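Local coordinates for protein inositol-1,4,5-trisphosphate 5-phosphatase 1 (PDB 1I9Z) that removes the 5-phosphate from soluble and lipid inositol phosphates, such as phosphatidylinositol 4,5-bisphosphate, in a magnesium-dependent reaction, here as the catalytic domain of a synaptojanin-like protein, at residues N9-R15 with L328-L332; F28-Y32 with W46-E50; A148-R152 with L188-R194. All coordinates share one frame; numbering follows the deposited sequence.

Contact 1 of 3, residues N9-R15 with L328-L332; sequences NHELRKR and LFEEL
The Phe329 ring meets residues 9-15 with its edge. Leu12 CD2 lies near the ring plane, 3.9 Å from Phe329 CD1. Asn9 OD1 lies further along the same edge, 3.9 Å from Phe329 CE1, and the amide is tilted 50° to the ring. The ring points this way because Phe329 CG is anti to the backbone N (chi1 -177°). His5, one turn before Asn9, also meets this ring. The Arg15 guanidinium has Leu328 CD1 over one face. Leu332 CD2 sits at its edge, 3.3 Å from Arg15 NH2. The other methyl of Leu12, CD1, turns to Leu328, 3.7 Å from Leu328 CB. These residues help join the terminal helices 3-14 and 322-343; Arg15 follows the first. The axes of the two short helix segments run at 129° and approach to 10.1 Å. Only Leu12 among the touching residues is buried, and Val8 and Phe19 extend the apolar patch. Arg15 NH1 makes its salt bridge with Glu18. Glu331 OE1 stays 4.3 Å from Arg15 NH2, too far for a salt bridge. Toward the solvent, Lys14 NZ bridges to Glu11 OE2 at 3.2 Å, meeting the carboxylate from above its plane.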
loop_
_atom_site.group_PDB
_atom_site.type_symbol
_atom_site.label_atom_id
_atom_site.label_comp_id
_atom_site.label_asym_id
_atom_site.label_seq_id
_atom_site.Cartn_x
_atom_site.Cartn_y
_atom_site.Cartn_z
ATOM N N ASN A 9 -25.863 20.909 6.062
ATOM C CA ASN A 9 -24.933 19.901 5.534
ATOM C C ASN A 9 -25.647 18.965 4.583
ATOM O O ASN A 9 -25.072 18.486 3.607
ATOM C CB ASN A 9 -24.310 19.064 6.663
ATOM C CG ASN A 9 -23.241 19.819 7.416
ATOM O OD1 ASN A 9 -22.340 20.378 6.806
ATOM N ND2 ASN A 9 -23.336 19.840 8.742
ATOM N N HIS A 10 -26.916 18.714 4.874
ATOM C CA HIS A 10 -27.691 17.806 4.052
ATOM C C HIS A 10 -27.939 18.366 2.669
ATOM O O HIS A 10 -27.771 17.670 1.669
ATOM C CB HIS A 10 -29.017 17.496 4.726
ATOM C CG HIS A 10 -29.775 16.392 4.063
ATOM N ND1 HIS A 10 -30.798 16.623 3.166
ATOM C CD2 HIS A 10 -29.619 15.049 4.121
ATOM C CE1 HIS A 10 -31.239 15.468 2.699
ATOM N NE2 HIS A 10 -30.539 14.498 3.262
ATOM N N GLU A 11 -28.328 19.639 2.626
ATOM C CA GLU A 11 -28.628 20.337 1.375
ATOM C C GLU A 11 -27.376 20.572 0.565
ATOM O O GLU A 11 -27.340 20.336 -0.641
ATOM C CB GLU A 11 -29.288 21.686 1.675
ATOM C CG GLU A 11 -30.728 21.581 2.128
ATOM C CD GLU A 11 -31.588 20.835 1.112
ATOM O OE1 GLU A 11 -31.508 21.163 -0.099
ATOM O OE2 GLU A 11 -32.336 19.923 1.530
ATOM N N LEU A 12 -26.346 21.039 1.256
ATOM C CA LEU A 12 -25.065 21.345 0.657
ATOM C C LEU A 12 -24.486 20.116 -0.017
ATOM O O LEU A 12 -23.849 20.214 -1.055
ATOM C CB LEU A 12 -24.128 21.856 1.748
ATOM C CG LEU A 12 -23.157 22.977 1.400
ATOM C CD1 LEU A 12 -23.857 24.105 0.675
ATOM C CD2 LEU A 12 -22.532 23.475 2.683
ATOM N N ARG A 13 -24.727 18.955 0.575
ATOM C CA ARG A 13 -24.225 17.708 0.028
ATOM C C ARG A 13 -24.803 17.491 -1.367
ATOM O O ARG A 13 -24.184 16.858 -2.220
ATOM C CB ARG A 13 -24.607 16.555 0.956
ATOM C CG ARG A 13 -23.820 15.282 0.731
ATOM C CD ARG A 13 -24.268 14.169 1.667
ATOM N NE ARG A 13 -23.993 14.482 3.068
ATOM C CZ ARG A 13 -23.550 13.589 3.954
ATOM N NH1 ARG A 13 -23.337 12.331 3.571
ATOM N NH2 ARG A 13 -23.317 13.944 5.216
ATOM N N LYS A 14 -25.997 18.022 -1.604
ATOM C CA LYS A 14 -26.621 17.880 -2.913
ATOM C C LYS A 14 -25.996 18.853 -3.922
ATOM O O LYS A 14 -26.044 18.614 -5.128
ATOM C CB LYS A 14 -28.137 18.119 -2.806
ATOM C CG LYS A 14 -28.867 17.094 -1.933
ATOM C CD LYS A 14 -30.276 17.561 -1.551
ATOM C CE LYS A 14 -30.968 16.559 -0.624
ATOM N NZ LYS A 14 -32.238 17.106 -0.025
ATOM N N ARG A 15 -25.390 19.933 -3.440
ATOM C CA ARG A 15 -24.777 20.903 -4.345
ATOM C C ARG A 15 -23.236 20.915 -4.347
ATOM O O ARG A 15 -22.618 21.932 -4.665
ATOM C CB ARG A 15 -25.297 22.295 -4.011
ATOM C CG ARG A 15 -26.813 22.356 -3.961
ATOM C CD ARG A 15 -27.313 23.766 -4.207
ATOM N NE ARG A 15 -26.904 24.703 -3.170
ATOM C CZ ARG A 15 -26.646 25.991 -3.387
ATOM N NH1 ARG A 15 -26.752 26.493 -4.614
ATOM N NH2 ARG A 15 -26.274 26.779 -2.380
ATOM N N LEU A 328 -21.635 29.369 0.941
ATOM C CA LEU A 328 -22.899 28.696 0.705
ATOM C C LEU A 328 -23.451 28.233 2.031
ATOM O O LEU A 328 -24.623 28.436 2.308
ATOM C CB LEU A 328 -22.741 27.480 -0.197
ATOM C CG LEU A 328 -22.649 27.747 -1.696
ATOM C CD1 LEU A 328 -22.660 26.423 -2.446
ATOM C CD2 LEU A 328 -23.841 28.589 -2.139
ATOM N N PHE A 329 -22.611 27.621 2.861
ATOM C CA PHE A 329 -23.077 27.134 4.148
ATOM C C PHE A 329 -23.774 28.220 4.955
ATOM O O PHE A 329 -24.928 28.048 5.365
ATOM C CB PHE A 329 -21.934 26.583 4.984
ATOM C CG PHE A 329 -22.380 25.995 6.292
ATOM C CD1 PHE A 329 -22.597 24.631 6.412
ATOM C CD2 PHE A 329 -22.600 26.812 7.404
ATOM C CE1 PHE A 329 -23.019 24.087 7.616
ATOM C CE2 PHE A 329 -23.021 26.280 8.606
ATOM C CZ PHE A 329 -23.233 24.918 8.718
ATOM N N GLU A 330 -23.074 29.332 5.193
ATOM C CA GLU A 330 -23.646 30.429 5.971
ATOM C C GLU A 330 -24.951 30.957 5.329
ATOM O O GLU A 330 -25.936 31.222 6.023
ATOM C CB GLU A 330 -22.620 31.560 6.133
ATOM C CG GLU A 330 -21.338 31.185 6.892
ATOM C CD GLU A 330 -21.594 30.598 8.282
ATOM O OE1 GLU A 330 -22.612 30.974 8.921
ATOM O OE2 GLU A 330 -20.766 29.774 8.745
ATOM N N GLU A 331 -24.956 31.100 4.009
ATOM C CA GLU A 331 -26.132 31.572 3.294
ATOM C C GLU A 331 -27.303 30.615 3.540
ATOM O O GLU A 331 -28.360 31.033 3.998
ATOM C CB GLU A 331 -25.797 31.669 1.811
ATOM C CG GLU A 331 -26.959 31.542 0.861
ATOM C CD GLU A 331 -26.489 31.580 -0.579
ATOM O OE1 GLU A 331 -27.108 30.895 -1.429
ATOM O OE2 GLU A 331 -25.497 32.300 -0.857
ATOM N N LEU A 332 -27.112 29.331 3.247
ATOM C CA LEU A 332 -28.153 28.332 3.467
ATOM C C LEU A 332 -28.613 28.340 4.916
ATOM O O LEU A 332 -29.801 28.226 5.193
ATOM C CB LEU A 332 -27.639 26.929 3.135
ATOM C CG LEU A 332 -27.581 26.407 1.695
ATOM C CD1 LEU A 332 -28.981 26.007 1.232
ATOM C CD2 LEU A 332 -26.973 27.453 0.782
#

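Contact 2 of 3, residues F28-Y32 with W46-E50; sequences FVASY and WLFPE
Trp46 reaches from its short helix to strand residues Ala30 and Tyr32. CG leaves CB anti to the backbone N (chi1 175°), and this sends the indole to the strand. Trp46 NE1, at the pyrrole side, and then Trp46 CZ2 pass Ala30 CB at 3.6 Å and 3.5 Å. NE1 gives its hydrogen bond to Ile309 O, and Ser31 N lies by CZ2 at the indole edge. At the tip, Trp46 CH2 touches Tyr32 CB at 3.6 Å. CZ3 and CE3 then face Tyr32 CD2. This is a T-shaped pair: the Tyr32 edge points at the Trp46 face, with planes at 69° and centroids 5.2 Å apart. Leu47 CD1 covers the opposite face of the indole and also touches Ala30 CB, at 3.7 Å. Phe28 fills the other end. Its CZ lies 3.3 Å from Trp46 O, a buried oxygen with no hydrogen-bond partner in the model. Leu47 O sits over one face of the same ring, and Pro49 CD approaches obliquely, 3.5 Å from Phe28 CZ. The contact seats helix 44-47 on strand 20-33, within the beta-alpha-beta unit that leads to the parallel strand 57-63 of the DNase I-like fold.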
loop_
_atom_site.group_PDB
_atom_site.type_symbol
_atom_site.label_atom_id
_atom_site.label_comp_id
_atom_site.label_asym_id
_atom_site.label_seq_id
_atom_site.Cartn_x
_atom_site.Cartn_y
_atom_site.Cartn_z
ATOM N N PHE A 28 0.616 3.219 -8.491
ATOM C CA PHE A 28 1.285 1.927 -8.753
ATOM C C PHE A 28 1.984 1.540 -7.468
ATOM O O PHE A 28 2.821 2.317 -6.961
ATOM C CB PHE A 28 2.341 2.096 -9.854
ATOM C CG PHE A 28 2.924 0.784 -10.355
ATOM C CD1 PHE A 28 2.418 0.188 -11.541
ATOM C CD2 PHE A 28 3.994 0.141 -9.684
ATOM C CE1 PHE A 28 2.947 -1.005 -12.048
ATOM C CE2 PHE A 28 4.546 -1.074 -10.174
ATOM C CZ PHE A 28 3.998 -1.659 -11.386
ATOM N N VAL A 29 1.643 0.386 -6.913
ATOM C CA VAL A 29 2.196 -0.068 -5.654
ATOM C C VAL A 29 3.010 -1.305 -5.932
ATOM O O VAL A 29 2.531 -2.249 -6.547
ATOM C CB VAL A 29 1.091 -0.383 -4.597
ATOM C CG1 VAL A 29 1.731 -0.964 -3.266
ATOM C CG2 VAL A 29 0.302 0.853 -4.284
ATOM N N ALA A 30 4.255 -1.266 -5.495
ATOM C CA ALA A 30 5.213 -2.312 -5.756
ATOM C C ALA A 30 5.922 -2.771 -4.491
ATOM O O ALA A 30 6.378 -1.954 -3.705
ATOM C CB ALA A 30 6.311 -1.759 -6.788
ATOM N N SER A 31 6.091 -4.089 -4.376
ATOM C CA SER A 31 6.716 -4.709 -3.217
ATOM C C SER A 31 7.760 -5.768 -3.607
ATOM O O SER A 31 7.530 -6.599 -4.532
ATOM C CB SER A 31 5.626 -5.355 -2.315
ATOM O OG SER A 31 6.200 -5.634 -1.065
ATOM N N TYR A 32 8.885 -5.784 -2.883
ATOM C CA TYR A 32 9.934 -6.748 -3.158
ATOM C C TYR A 32 10.790 -7.105 -1.959
ATOM O O TYR A 32 11.425 -6.223 -1.375
ATOM C CB TYR A 32 10.830 -6.182 -4.286
ATOM C CG TYR A 32 11.705 -7.164 -5.066
ATOM C CD1 TYR A 32 11.708 -8.548 -4.830
ATOM C CD2 TYR A 32 12.501 -6.684 -6.131
ATOM C CE1 TYR A 32 12.517 -9.428 -5.644
ATOM C CE2 TYR A 32 13.265 -7.528 -6.907
ATOM C CZ TYR A 32 13.277 -8.884 -6.660
ATOM O OH TYR A 32 14.101 -9.723 -7.417
ATOM N N TRP A 46 9.197 -5.301 -13.627
ATOM C CA TRP A 46 8.465 -5.096 -12.378
ATOM C C TRP A 46 7.696 -3.765 -12.289
ATOM O O TRP A 46 6.508 -3.703 -11.960
ATOM C CB TRP A 46 9.462 -5.287 -11.213
ATOM C CG TRP A 46 8.887 -4.977 -9.811
ATOM C CD1 TRP A 46 7.650 -5.314 -9.323
ATOM C CD2 TRP A 46 9.581 -4.343 -8.738
ATOM N NE1 TRP A 46 7.539 -4.946 -7.979
ATOM C CE2 TRP A 46 8.714 -4.352 -7.595
ATOM C CE3 TRP A 46 10.872 -3.778 -8.618
ATOM C CZ2 TRP A 46 9.094 -3.812 -6.378
ATOM C CZ3 TRP A 46 11.270 -3.246 -7.437
ATOM C CH2 TRP A 46 10.394 -3.258 -6.288
ATOM N N LEU A 47 8.398 -2.679 -12.598
ATOM C CA LEU A 47 7.808 -1.365 -12.518
ATOM C C LEU A 47 7.030 -0.897 -13.745
ATOM O O LEU A 47 6.186 0.003 -13.616
ATOM C CB LEU A 47 8.915 -0.347 -12.146
ATOM C CG LEU A 47 9.128 0.033 -10.647
ATOM C CD1 LEU A 47 8.533 -0.974 -9.633
ATOM C CD2 LEU A 47 10.590 0.326 -10.350
ATOM N N PHE A 48 7.297 -1.476 -14.934
ATOM C CA PHE A 48 6.525 -1.071 -16.151
ATOM C C PHE A 48 6.013 -2.386 -16.767
ATOM O O PHE A 48 6.289 -2.714 -17.932
ATOM C CB PHE A 48 7.477 -0.367 -17.112
ATOM C CG PHE A 48 8.234 0.753 -16.457
ATOM C CD1 PHE A 48 9.612 0.823 -16.556
ATOM C CD2 PHE A 48 7.535 1.773 -15.817
ATOM C CE1 PHE A 48 10.309 1.947 -16.011
ATOM C CE2 PHE A 48 8.187 2.877 -15.274
ATOM C CZ PHE A 48 9.579 2.958 -15.374
ATOM N N PRO A 49 5.277 -3.160 -15.974
ATOM C CA PRO A 49 4.759 -4.454 -16.421
ATOM C C PRO A 49 3.693 -4.451 -17.451
ATOM O O PRO A 49 3.569 -5.428 -18.219
ATOM C CB PRO A 49 4.233 -5.063 -15.138
ATOM C CG PRO A 49 3.549 -3.817 -14.516
ATOM C CD PRO A 49 4.664 -2.769 -14.681
ATOM N N GLU A 50 2.898 -3.393 -17.464
ATOM C CA GLU A 50 1.776 -3.342 -18.403
ATOM C C GLU A 50 2.095 -2.430 -19.540
ATOM O O GLU A 50 3.068 -1.671 -19.485
ATOM C CB GLU A 50 0.470 -2.835 -17.717
ATOM C CG GLU A 50 0.628 -1.732 -16.613
ATOM C CD GLU A 50 1.607 -0.576 -16.993
ATOM O OE1 GLU A 50 1.291 0.151 -17.976
ATOM O OE2 GLU A 50 2.681 -0.400 -16.319
#

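Contact 3 of 3, residues A148-R152 with L188-R194; sequences AVAIR and LRFRRGR
Arg152 and Phe190 form the tight part of this contact. Arg152 CG stands 3.5 Å from the centroid of the Phe190 ring, only 4° off the ring normal, a CH-pi contact over the middle of the face. Arg152 CG lies between the backbone N and the carbonyl carbon (chi1 66°), and the chain bends again at chi2 and chi3. The folded chain puts its aliphatic part on the ring and carries the guanidinium onward to Arg194. There the two guanidinium groups stack flat, centres 3.5 Å apart and planes at 11°. Arg152 NH1 and Arg194 NH1 are 3.4 Å apart and do not bond, since both are donors. Nearby acceptors probably offset the like charges. Arg152 pairs with Asp154 and also bonds to Asn129 O and His199, while Arg194 NE pairs with Glu131. Ala150 completes the packed zone: its CB is 3.8 Å from Phe190 CZ, and its O lies at the ring edge, 3.6 Å from Phe190 CE2.

Strand 147-155 belongs to the five-stranded sheet of the DNase I-like sandwich. The loop that follows helix 174-187 packs on one side of it, while Val149 and Ile151 turn the other way toward strand 113-120 of the second sheet.

Packing is looser at Leu188, whose CG comes 4.0 Å from Ala150 CB and whose CD2 comes no closer than 4.3 Å to Ala148 CB. On the solvent side, Arg191, Arg192 and Gly193 form an exposed turn that does not touch residues 148-152, though Arg191 N bonds to Glu131. Phe190 N bonds to Arg194 O and Arg194 N to Arg191 O, so the turn brings Phe190 and Arg194 back side by side. Arg189 is exposed too, and its NH1 bonds to Leu188 O at 3.0 Å from above the carbonyl plane.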
loop_
_atom_site.group_PDB
_atom_site.type_symbol
_atom_site.label_atom_id
_atom_site.label_comp_id
_atom_site.label_asym_id
_atom_site.label_seq_id
_atom_site.Cartn_x
_atom_site.Cartn_y
_atom_site.Cartn_z
ATOM N N ALA A 148 7.295 -2.069 10.428
ATOM C CA ALA A 148 6.618 -1.320 9.375
ATOM C C ALA A 148 7.148 0.060 9.143
ATOM O O ALA A 148 7.662 0.692 10.080
ATOM C CB ALA A 148 5.090 -1.185 9.724
ATOM N N VAL A 149 7.022 0.517 7.893
ATOM C CA VAL A 149 7.396 1.906 7.540
ATOM C C VAL A 149 6.165 2.490 6.859
ATOM O O VAL A 149 5.564 1.842 5.973
ATOM C CB VAL A 149 8.581 1.933 6.533
ATOM C CG1 VAL A 149 8.906 3.400 6.156
ATOM C CG2 VAL A 149 9.793 1.262 7.196
ATOM N N ALA A 150 5.772 3.688 7.271
ATOM C CA ALA A 150 4.603 4.329 6.708
ATOM C C ALA A 150 4.790 5.826 6.331
ATOM O O ALA A 150 5.531 6.581 7.011
ATOM C CB ALA A 150 3.385 4.171 7.724
ATOM N N ILE A 151 4.194 6.200 5.203
ATOM C CA ILE A 151 4.176 7.592 4.763
ATOM C C ILE A 151 2.721 7.925 4.342
ATOM O O ILE A 151 2.079 7.147 3.626
ATOM C CB ILE A 151 5.134 7.785 3.574
ATOM C CG1 ILE A 151 6.593 7.548 4.083
ATOM C CG2 ILE A 151 4.949 9.214 3.025
ATOM C CD1 ILE A 151 7.636 7.281 2.875
ATOM N N ARG A 152 2.221 9.077 4.787
ATOM C CA ARG A 152 0.882 9.525 4.451
ATOM C C ARG A 152 0.990 10.952 3.903
ATOM O O ARG A 152 2.023 11.638 4.047
ATOM C CB ARG A 152 -0.030 9.468 5.688
ATOM C CG ARG A 152 0.335 10.480 6.892
ATOM C CD ARG A 152 -0.115 11.947 6.651
ATOM N NE ARG A 152 -1.570 12.017 6.448
ATOM C CZ ARG A 152 -2.238 13.018 5.859
ATOM N NH1 ARG A 152 -3.565 12.904 5.708
ATOM N NH2 ARG A 152 -1.610 14.136 5.454
ATOM N N LEU A 188 1.681 2.617 15.028
ATOM C CA LEU A 188 2.129 3.588 14.043
ATOM C C LEU A 188 1.398 4.913 14.300
ATOM O O LEU A 188 0.155 4.961 14.325
ATOM C CB LEU A 188 1.802 3.047 12.660
ATOM C CG LEU A 188 2.658 2.795 11.423
ATOM C CD1 LEU A 188 4.177 2.581 11.685
ATOM C CD2 LEU A 188 1.985 1.641 10.684
ATOM N N ARG A 189 2.145 5.977 14.522
ATOM C CA ARG A 189 1.511 7.270 14.769
ATOM C C ARG A 189 2.319 8.317 14.063
ATOM O O ARG A 189 3.532 8.312 14.190
ATOM C CB ARG A 189 1.540 7.578 16.249
ATOM C CG ARG A 189 0.519 6.751 17.002
ATOM C CD ARG A 189 -0.822 7.462 16.912
ATOM N NE ARG A 189 -1.795 6.798 17.772
ATOM C CZ ARG A 189 -2.330 5.620 17.479
ATOM N NH1 ARG A 189 -2.002 5.004 16.353
ATOM N NH2 ARG A 189 -3.161 5.043 18.324
ATOM N N PHE A 190 1.653 9.180 13.305
ATOM C CA PHE A 190 2.394 10.240 12.599
ATOM C C PHE A 190 2.421 11.477 13.495
ATOM O O PHE A 190 2.416 11.318 14.699
ATOM C CB PHE A 190 1.740 10.552 11.284
ATOM C CG PHE A 190 1.658 9.364 10.340
ATOM C CD1 PHE A 190 0.491 8.626 10.273
ATOM C CD2 PHE A 190 2.690 9.052 9.481
ATOM C CE1 PHE A 190 0.326 7.578 9.324
ATOM C CE2 PHE A 190 2.550 8.014 8.542
ATOM C CZ PHE A 190 1.339 7.288 8.477
ATOM N N ARG A 191 2.450 12.686 12.963
ATOM C CA ARG A 191 2.460 13.867 13.859
ATOM C C ARG A 191 1.173 14.035 14.670
ATOM O O ARG A 191 0.054 13.711 14.196
ATOM C CB ARG A 191 2.676 15.136 13.048
ATOM C CG ARG A 191 3.953 15.006 12.214
ATOM C CD ARG A 191 4.356 16.319 11.510
ATOM N NE ARG A 191 4.717 17.405 12.431
ATOM C CZ ARG A 191 4.753 18.701 12.093
ATOM N NH1 ARG A 191 4.442 19.076 10.862
ATOM N NH2 ARG A 191 5.111 19.627 12.984
ATOM N N ARG A 192 1.321 14.542 15.888
ATOM C CA ARG A 192 0.137 14.802 16.717
ATOM C C ARG A 192 -0.775 13.589 16.892
ATOM O O ARG A 192 -2.014 13.736 16.919
ATOM C CB ARG A 192 -0.697 15.926 16.113
ATOM C CG ARG A 192 0.135 17.134 15.674
ATOM C CD ARG A 192 -0.691 18.179 14.951
ATOM N NE ARG A 192 -1.616 18.861 15.856
ATOM C CZ ARG A 192 -2.922 19.009 15.627
ATOM N NH1 ARG A 192 -3.462 18.508 14.512
ATOM N NH2 ARG A 192 -3.679 19.678 16.500
ATOM N N GLY A 193 -0.171 12.404 17.020
ATOM C CA GLY A 193 -0.967 11.204 17.231
ATOM C C GLY A 193 -1.854 10.743 16.092
ATOM O O GLY A 193 -2.694 9.904 16.315
ATOM N N ARG A 194 -1.702 11.278 14.884
ATOM C CA ARG A 194 -2.527 10.822 13.749
ATOM C C ARG A 194 -2.296 9.295 13.480
ATOM O O ARG A 194 -1.150 8.866 13.387
ATOM C CB ARG A 194 -2.121 11.612 12.495
ATOM C CG ARG A 194 -2.880 11.242 11.262
ATOM C CD ARG A 194 -2.071 11.601 9.971
ATOM N NE ARG A 194 -1.645 13.012 9.772
ATOM C CZ ARG A 194 -2.410 14.008 9.292
ATOM N NH1 ARG A 194 -3.696 13.794 8.963
ATOM N NH2 ARG A 194 -1.855 15.220 9.067
#

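Overall arrangement
The chain starts in helix 3-14, the first half of contact 1, and after a short linker enters strand 20-33. Contact 2 closes early, when helix 44-47 folds back on that strand of the six-stranded sheet. Contact 3 opens later, on strand 147-155 of the five-stranded sheet, and closes in the loop after helix 174-187. Contacts 2 and 3 follow in series, on opposite sides of the chain's centre, with centres about 24 Å apart. Contact 1 closes last, when helix 322-343 returns to the N-terminal helix, so its long loop encloses both others. None cross. Contact 1 ties the chain ends together on the surface; its centre is about 42 Å from that of contact 2.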